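Local coordinates for protein cytochrome C2 (Rhodobacter sphaeroides, PDB 1CXC) that carries electrons through its covalently bound heme c, serving as electron donor to the oxidized bacteriochlorophyll in photosynthesis, at residues A[111-114]-A[115-119]. Numbering follows the deposited sequence.
Sequences HNIW and AYLQQ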
ATOM      1  N   HIS A 111       1.541  -6.825   9.260  1.00  9.60           N
ATOM      2  CA  HIS A 111       1.971  -5.944  10.318  1.00  9.67           C
ATOM      3  C   HIS A 111       3.467  -5.659  10.219  1.00 11.40           C
ATOM      4  O   HIS A 111       3.910  -4.576  10.552  1.00 10.44           O
ATOM      5  CB  HIS A 111       1.672  -6.574  11.670  1.00  9.96           C
ATOM      6  CG  HIS A 111       0.203  -6.545  12.031  1.00 11.44           C
ATOM      7  ND1 HIS A 111      -0.421  -5.424  12.343  1.00 13.41           N
ATOM      8  CD2 HIS A 111      -0.642  -7.606  12.102  1.00 14.10           C
ATOM      9  CE1 HIS A 111      -1.653  -5.764  12.583  1.00 14.41           C
ATOM     10  NE2 HIS A 111      -1.783  -7.068  12.460  1.00 15.59           N
ATOM     11  N   ASN A 112       4.303  -6.656   9.880  1.00 10.61           N
ATOM     12  CA  ASN A 112       5.746  -6.431   9.762  1.00 10.86           C
ATOM     13  C   ASN A 112       6.073  -5.450   8.656  1.00  8.73           C
ATOM     14  O   ASN A 112       6.957  -4.600   8.782  1.00 10.35           O
ATOM     15  CB  ASN A 112       6.484  -7.737   9.502  1.00 10.57           C
ATOM     16  CG  ASN A 112       6.416  -8.701  10.680  1.00 15.99           C
ATOM     17  OD1 ASN A 112       6.575  -9.926  10.517  1.00 18.97           O
ATOM     18  ND2 ASN A 112       6.133  -8.205  11.893  1.00 11.63           N
ATOM     19  N   ILE A 113       5.409  -5.593   7.528  1.00  8.49           N
ATOM     20  CA  ILE A 113       5.615  -4.696   6.417  1.00 10.18           C
ATOM     21  C   ILE A 113       5.162  -3.285   6.789  1.00 10.38           C
ATOM     22  O   ILE A 113       5.870  -2.318   6.518  1.00  8.89           O
ATOM     23  CB  ILE A 113       4.853  -5.216   5.187  1.00 11.03           C
ATOM     24  CG1 ILE A 113       5.531  -6.450   4.591  1.00 10.44           C
ATOM     25  CG2 ILE A 113       4.746  -4.106   4.148  1.00 13.28           C
ATOM     26  CD1 ILE A 113       4.725  -7.084   3.452  1.00  7.87           C
ATOM     27  N   TRP A 114       4.107  -3.134   7.604  1.00 11.60           N
ATOM     28  CA  TRP A 114       3.707  -1.789   7.995  1.00 11.20           C
ATOM     29  C   TRP A 114       4.779  -1.182   8.896  1.00 10.19           C
ATOM     30  O   TRP A 114       5.120  -0.005   8.782  1.00  8.97           O
ATOM     31  CB  TRP A 114       2.364  -1.814   8.737  1.00  8.87           C
ATOM     32  CG  TRP A 114       1.903  -0.384   9.105  1.00  8.96           C
ATOM     33  CD1 TRP A 114       1.982   0.076  10.393  1.00 10.96           C
ATOM     34  CD2 TRP A 114       1.452   0.573   8.237  1.00 10.01           C
ATOM     35  NE1 TRP A 114       1.558   1.337  10.357  1.00 10.88           N
ATOM     36  CE2 TRP A 114       1.254   1.672   9.081  1.00 12.14           C
ATOM     37  CE3 TRP A 114       1.208   0.671   6.881  1.00 12.77           C
ATOM     38  CZ2 TRP A 114       0.814   2.891   8.569  1.00 11.81           C
ATOM     39  CZ3 TRP A 114       0.758   1.885   6.373  1.00 13.76           C
ATOM     40  CH2 TRP A 114       0.560   2.984   7.206  1.00 14.36           C
ATOM     41  N   ALA A 115       5.371  -1.971   9.791  1.00  7.55           N
ATOM     42  CA  ALA A 115       6.402  -1.436  10.655  1.00  8.98           C
ATOM     43  C   ALA A 115       7.642  -1.018   9.856  1.00  9.47           C
ATOM     44  O   ALA A 115       8.299  -0.011  10.156  1.00  9.16           O
ATOM     45  CB  ALA A 115       6.804  -2.494  11.682  1.00  9.77           C
ATOM     46  N   TYR A 116       7.920  -1.740   8.766  1.00 10.47           N
ATOM     47  CA  TYR A 116       9.044  -1.423   7.900  1.00  9.34           C
ATOM     48  C   TYR A 116       8.767  -0.105   7.168  1.00  7.89           C
ATOM     49  O   TYR A 116       9.587   0.809   7.141  1.00 10.06           O
ATOM     50  CB  TYR A 116       9.214  -2.592   6.915  1.00  9.66           C
ATOM     51  CG  TYR A 116      10.124  -2.325   5.724  1.00 12.78           C
ATOM     52  CD1 TYR A 116      11.447  -1.972   5.938  1.00 14.38           C
ATOM     53  CD2 TYR A 116       9.623  -2.422   4.445  1.00 13.47           C
ATOM     54  CE1 TYR A 116      12.291  -1.707   4.870  1.00 16.29           C
ATOM     55  CE2 TYR A 116      10.452  -2.159   3.376  1.00 17.46           C
ATOM     56  CZ  TYR A 116      11.778  -1.803   3.593  1.00 18.59           C
ATOM     57  OH  TYR A 116      12.607  -1.519   2.515  1.00 19.93           O
ATOM     58  N   LEU A 117       7.527   0.140   6.783  1.00 11.65           N
ATOM     59  CA  LEU A 117       7.181   1.378   6.091  1.00 11.69           C
ATOM     60  C   LEU A 117       7.227   2.567   7.033  1.00 11.58           C
ATOM     61  O   LEU A 117       7.479   3.686   6.619  1.00 11.80           O
ATOM     62  CB  LEU A 117       5.792   1.275   5.470  1.00 10.13           C
ATOM     63  CG  LEU A 117       5.613   0.227   4.391  1.00  9.98           C
ATOM     64  CD1 LEU A 117       4.147   0.144   4.009  1.00 12.71           C
ATOM     65  CD2 LEU A 117       6.499   0.536   3.197  1.00 11.72           C
ATOM     66  N   GLN A 118       6.902   2.369   8.300  1.00 13.63           N
ATOM     67  CA  GLN A 118       6.994   3.447   9.253  1.00 13.90           C
ATOM     68  C   GLN A 118       8.461   3.769   9.495  1.00 16.81           C
ATOM     69  O   GLN A 118       8.793   4.777  10.120  1.00 18.06           O
ATOM     70  CB  GLN A 118       6.324   3.044  10.556  1.00 12.22           C
ATOM     71  CG  GLN A 118       4.821   3.233  10.477  1.00 15.29           C
ATOM     72  CD  GLN A 118       4.407   4.673  10.802  1.00 16.47           C
ATOM     73  OE1 GLN A 118       3.347   4.922  11.347  1.00 19.64           O
ATOM     74  NE2 GLN A 118       5.218   5.676  10.506  1.00 12.36           N
ATOM     75  N   GLN A 119       9.380   2.870   9.119  1.00 18.08           N
ATOM     76  CA  GLN A 119      10.787   3.164   9.302  1.00 20.23           C
ATOM     77  C   GLN A 119      11.392   3.798   8.079  1.00 19.85           C
ATOM     78  O   GLN A 119      12.090   4.782   8.176  1.00 18.93           O
ATOM     79  CB  GLN A 119      11.625   1.917   9.537  1.00 26.61           C
ATOM     80  CG  GLN A 119      11.249   1.153  10.784  1.00 37.65           C
ATOM     81  CD  GLN A 119      11.446   1.979  12.030  1.00 43.40           C
ATOM     82  OE1 GLN A 119      12.454   2.659  12.197  1.00 47.98           O
ATOM     83  NE2 GLN A 119      10.457   1.980  12.917  1.00 50.84           N
TER
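H111 O accepts a hydrogen bond from A115 N at 3.1 Å, one of four successive i to i+4 bonds that join 111-114 to 115-119 within the C-terminal helix 107-120; the H111 imidazole leaves the helix, its ND1 hydrogen-bonded to E73. N112 O takes Y116 N at 3.0 Å and also lies 3.6 Å from the methyl CB of A115. I113 O accepts L117 N, while L117 CG packs 3.3 Å from this same oxygen. The I113 side chain reaches the heme, and its CG2 makes a loose apolar contact with L117 CD1. W114 O likewise accepts Q118 N. With CG anti to the backbone N (chi1 -178°), the indole swings out beside L117 and Q118: W114 CE3 lies 4.1 Å from L117 CD1, and W114 NE1 is 3.8 Å from Q118 CG. This CG makes the glutamine's contact, while the Q118 amide plane stands 76° from the indole. N112, I113 and Y116 reach helix 5-11. Main-chain bonds thus supply the polar cohesion along these two turns, while I113, W114 and L117 pack on F76 of helix 73-81, I113 also reaching the heme, and H111 adds its polar tie to E73.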